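Local structure of MGS-M4 (4Q3M) at residues Ile179-Leu187 against Leu220-Pro229. The protein is probably an NAD(P)H-dependent oxidoreductase of the aldo-keto reductase family, built as a TIM barrel, whose natural substrate is unknown. Sequence-based numbering, arbitrary orientation.
Sequences IQLEAYAPL and LIEREIVVIP. With SO4 (sulfate ion), chain G.
Strands 180-184 and 226-227 run parallel as neighbours in the aldo-keto reductase TIM barrel, with Glu182 level with Val226 and Ala183 with Val227. Ala183 N donates to Val226 O (2.7 Å), and Ala183 O takes Ile228 N at 3.3 Å. A weak bond from Val226 N to Leu181 O precedes them.

Gln180 ties the start of the strand to the turn that ends helix 212-222. From CB the chain sets CG anti to the backbone N (chi1 175°), where Gln180 CG touches Val226 CG2 at 3.7 Å, then bends at chi2. CD stays over the same methyl, and Gln180 NE2 reaches Glu224 O at 3.1 Å with an N-H...O angle of 175°, the acceptor lying in the amide plane. NE2 also bonds Leu181 O, tilted from that plane, which helps fix the amide's rotation. Glu224 is the positive-phi residue of a Schellman motif. A leucine in place of Gln180 would probably leave Glu224 O without this donor and loosen the strand's hold on the helix end.

Glu182, extended beyond CG, crosses Val226 at a slant near His41, its CG and OE2 against Val226 CG1, its OE1 held by Gln158; OE2 also rests against Ile228 CD1. On the other face, Ala183 CB meets Leu220 CD1 of helix 212-222 and Ile225 CG2 of the loop that follows it. Pro186 CB packs on Leu220 CD1 and Val227 CG2. Near Pro229 a sulfate, probably from the crystallisation liquor, sits where relatives bind cofactor phosphates, probably marking that site; Ser189 N and Lys230 N hold it, and Leu187 N lies 2.8 Å from sulfate O4.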
loop_
_atom_site.group_PDB
_atom_site.type_symbol
_atom_site.label_atom_id
_atom_site.label_comp_id
_atom_site.label_asym_id
_atom_site.label_seq_id
_atom_site.Cartn_x
_atom_site.Cartn_y
_atom_site.Cartn_z
ATOM N N ILE A 179 -11.945 12.651 10.241
ATOM C CA ILE A 179 -12.322 12.095 8.949
ATOM C C ILE A 179 -12.997 10.743 9.142
ATOM O O ILE A 179 -12.429 9.840 9.755
ATOM C CB ILE A 179 -11.103 11.932 8.023
ATOM C CG1 ILE A 179 -10.403 13.278 7.821
ATOM C CG2 ILE A 179 -11.522 11.334 6.688
ATOM C CD1 ILE A 179 -9.148 13.194 6.978
ATOM N N GLN A 180 -14.215 10.607 8.628
ATOM C CA GLN A 180 -14.938 9.348 8.738
ATOM C C GLN A 180 -14.398 8.331 7.745
ATOM O O GLN A 180 -14.570 8.479 6.536
ATOM C CB GLN A 180 -16.435 9.554 8.511
ATOM C CG GLN A 180 -17.234 8.259 8.488
ATOM C CD GLN A 180 -17.210 7.534 9.821
ATOM O OE1 GLN A 180 -17.346 8.150 10.877
ATOM N NE2 GLN A 180 -17.034 6.219 9.776
ATOM N N LEU A 181 -13.740 7.297 8.259
ATOM C CA LEU A 181 -13.230 6.237 7.403
ATOM C C LEU A 181 -14.377 5.361 6.917
ATOM O O LEU A 181 -15.222 4.931 7.702
ATOM C CB LEU A 181 -12.189 5.394 8.140
ATOM C CG LEU A 181 -11.378 4.437 7.263
ATOM C CD1 LEU A 181 -9.895 4.556 7.568
ATOM C CD2 LEU A 181 -11.850 3.004 7.452
ATOM N N GLU A 182 -14.404 5.113 5.613
ATOM C CA GLU A 182 -15.424 4.267 5.013
ATOM C C GLU A 182 -14.765 3.050 4.379
ATOM O O GLU A 182 -13.751 3.169 3.693
ATOM C CB GLU A 182 -16.234 5.048 3.978
ATOM C CG GLU A 182 -17.444 4.306 3.440
ATOM C CD GLU A 182 -18.234 5.128 2.441
ATOM O OE1 GLU A 182 -17.664 6.085 1.874
ATOM O OE2 GLU A 182 -19.425 4.821 2.223
ATOM N N ALA A 183 -15.340 1.877 4.614
ATOM C CA ALA A 183 -14.742 0.636 4.144
ATOM C C ALA A 183 -15.442 0.091 2.909
ATOM O O ALA A 183 -16.624 -0.248 2.959
ATOM C CB ALA A 183 -14.759 -0.405 5.253
ATOM N N TYR A 184 -14.716 0.012 1.796
ATOM C CA TYR A 184 -15.213 -0.726 0.645
ATOM C C TYR A 184 -14.484 -2.062 0.590
ATOM O O TYR A 184 -13.474 -2.250 1.272
ATOM C CB TYR A 184 -15.055 0.068 -0.663
ATOM C CG TYR A 184 -13.665 0.118 -1.274
ATOM C CD1 TYR A 184 -13.179 -0.936 -2.042
ATOM C CD2 TYR A 184 -12.862 1.242 -1.125
ATOM C CE1 TYR A 184 -11.921 -0.886 -2.612
ATOM C CE2 TYR A 184 -11.603 1.302 -1.697
ATOM C CZ TYR A 184 -11.138 0.235 -2.438
ATOM O OH TYR A 184 -9.885 0.290 -3.008
ATOM N N ALA A 185 -15.002 -2.977 -0.223
ATOM C CA ALA A 185 -14.581 -4.376 -0.208
ATOM C C ALA A 185 -14.546 -4.958 1.210
ATOM O O ALA A 185 -13.532 -5.527 1.620
ATOM C CB ALA A 185 -13.217 -4.526 -0.872
ATOM N N PRO A 186 -15.652 -4.830 1.966
ATOM C CA PRO A 186 -15.615 -5.343 3.338
ATOM C C PRO A 186 -15.654 -6.868 3.382
ATOM O O PRO A 186 -15.295 -7.465 4.397
ATOM C CB PRO A 186 -16.872 -4.747 3.964
ATOM C CG PRO A 186 -17.817 -4.627 2.830
ATOM C CD PRO A 186 -16.985 -4.297 1.621
ATOM N N LEU A 187 -16.093 -7.483 2.289
ATOM C CA LEU A 187 -16.108 -8.936 2.181
ATOM C C LEU A 187 -14.941 -9.412 1.322
ATOM O O LEU A 187 -14.993 -10.493 0.732
ATOM C CB LEU A 187 -17.436 -9.421 1.597
ATOM C CG LEU A 187 -18.694 -9.036 2.378
ATOM C CD1 LEU A 187 -19.917 -9.749 1.820
ATOM C CD2 LEU A 187 -18.520 -9.332 3.861
ATOM N N LEU A 220 -16.844 -4.102 11.490
ATOM C CA LEU A 220 -16.620 -2.742 11.019
ATOM C C LEU A 220 -17.573 -1.768 11.707
ATOM O O LEU A 220 -17.190 -0.648 12.048
ATOM C CB LEU A 220 -16.786 -2.663 9.501
ATOM C CG LEU A 220 -15.686 -3.338 8.679
ATOM C CD1 LEU A 220 -16.075 -3.397 7.214
ATOM C CD2 LEU A 220 -14.364 -2.605 8.853
ATOM N N ILE A 221 -18.814 -2.205 11.905
ATOM C CA ILE A 221 -19.807 -1.415 12.626
ATOM C C ILE A 221 -19.328 -1.106 14.039
ATOM O O ILE A 221 -19.459 0.022 14.519
ATOM C CB ILE A 221 -21.165 -2.142 12.710
ATOM C CG1 ILE A 221 -21.687 -2.487 11.316
ATOM C CG2 ILE A 221 -22.175 -1.297 13.462
ATOM C CD1 ILE A 221 -22.030 -1.286 10.487
ATOM N N GLU A 222 -18.765 -2.116 14.695
ATOM C CA GLU A 222 -18.262 -1.971 16.056
ATOM C C GLU A 222 -17.120 -0.959 16.121
ATOM O O GLU A 222 -16.941 -0.275 17.130
ATOM C CB GLU A 222 -17.794 -3.323 16.604
ATOM C CG GLU A 222 -18.888 -4.381 16.712
ATOM C CD GLU A 222 -19.869 -4.119 17.842
ATOM O OE1 GLU A 222 -19.644 -3.177 18.630
ATOM O OE2 GLU A 222 -20.868 -4.863 17.945
ATOM N N ARG A 223 -16.354 -0.864 15.038
ATOM C CA ARG A 223 -15.233 0.070 14.968
ATOM C C ARG A 223 -15.671 1.453 14.498
ATOM O O ARG A 223 -14.830 2.291 14.163
ATOM C CB ARG A 223 -14.146 -0.466 14.034
ATOM C CG ARG A 223 -13.460 -1.732 14.514
ATOM C CD ARG A 223 -12.398 -2.171 13.519
ATOM N NE ARG A 223 -11.360 -1.158 13.352
ATOM C CZ ARG A 223 -10.500 -1.129 12.338
ATOM N NH1 ARG A 223 -10.555 -2.056 11.392
ATOM N NH2 ARG A 223 -9.587 -0.169 12.268
ATOM N N GLU A 224 -16.982 1.680 14.474
ATOM C CA GLU A 224 -17.562 2.944 14.019
ATOM C C GLU A 224 -17.096 3.307 12.609
ATOM O O GLU A 224 -16.818 4.469 12.314
ATOM C CB GLU A 224 -17.226 4.073 14.997
ATOM C CG GLU A 224 -17.824 3.884 16.382
ATOM C CD GLU A 224 -17.502 5.029 17.323
ATOM O OE1 GLU A 224 -16.522 5.757 17.064
ATOM O OE2 GLU A 224 -18.234 5.203 18.320
ATOM N N ILE A 225 -17.014 2.298 11.747
ATOM C CA ILE A 225 -16.613 2.495 10.359
ATOM C C ILE A 225 -17.790 2.266 9.416
ATOM O O ILE A 225 -18.481 1.251 9.511
ATOM C CB ILE A 225 -15.456 1.552 9.966
ATOM C CG1 ILE A 225 -14.194 1.891 10.762
ATOM C CG2 ILE A 225 -15.178 1.631 8.471
ATOM C CD1 ILE A 225 -13.001 1.026 10.410
ATOM N N VAL A 226 -18.018 3.215 8.512
ATOM C CA VAL A 226 -19.066 3.073 7.509
ATOM C C VAL A 226 -18.720 1.940 6.548
ATOM O O VAL A 226 -17.617 1.894 6.002
ATOM C CB VAL A 226 -19.278 4.378 6.718
ATOM C CG1 VAL A 226 -20.358 4.190 5.663
ATOM C CG2 VAL A 226 -19.639 5.515 7.660
ATOM N N VAL A 227 -19.663 1.025 6.348
ATOM C CA VAL A 227 -19.421 -0.157 5.529
ATOM C C VAL A 227 -20.403 -0.241 4.357
ATOM O O VAL A 227 -21.597 0.017 4.514
ATOM C CB VAL A 227 -19.507 -1.444 6.384
ATOM C CG1 VAL A 227 -20.823 -1.498 7.141
ATOM C CG2 VAL A 227 -19.327 -2.683 5.526
ATOM N N ILE A 228 -19.890 -0.591 3.182
ATOM C CA ILE A 228 -20.715 -0.682 1.981
ATOM C C ILE A 228 -20.452 -1.961 1.184
ATOM O O ILE A 228 -19.749 -1.937 0.174
ATOM C CB ILE A 228 -20.493 0.537 1.063
ATOM C CG1 ILE A 228 -19.012 0.925 1.039
ATOM C CG2 ILE A 228 -21.325 1.716 1.536
ATOM C CD1 ILE A 228 -18.668 1.961 -0.005
ATOM N N PRO A 229 -21.027 -3.087 1.633
ATOM C CA PRO A 229 -20.856 -4.356 0.915
ATOM C C PRO A 229 -21.566 -4.367 -0.436
ATOM O O PRO A 229 -22.731 -3.978 -0.529
ATOM C CB PRO A 229 -21.473 -5.385 1.867
ATOM C CG PRO A 229 -22.439 -4.607 2.691
ATOM C CD PRO A 229 -21.830 -3.246 2.858
HETATM S S SO4 G . -17.463 -6.692 -1.221
HETATM O O1 SO4 G . -17.901 -7.743 -2.135
HETATM O O2 SO4 G . -17.180 -5.476 -1.977
HETATM O O3 SO4 G . -18.519 -6.425 -0.250
HETATM O O4 SO4 G . -16.255 -7.128 -0.525
#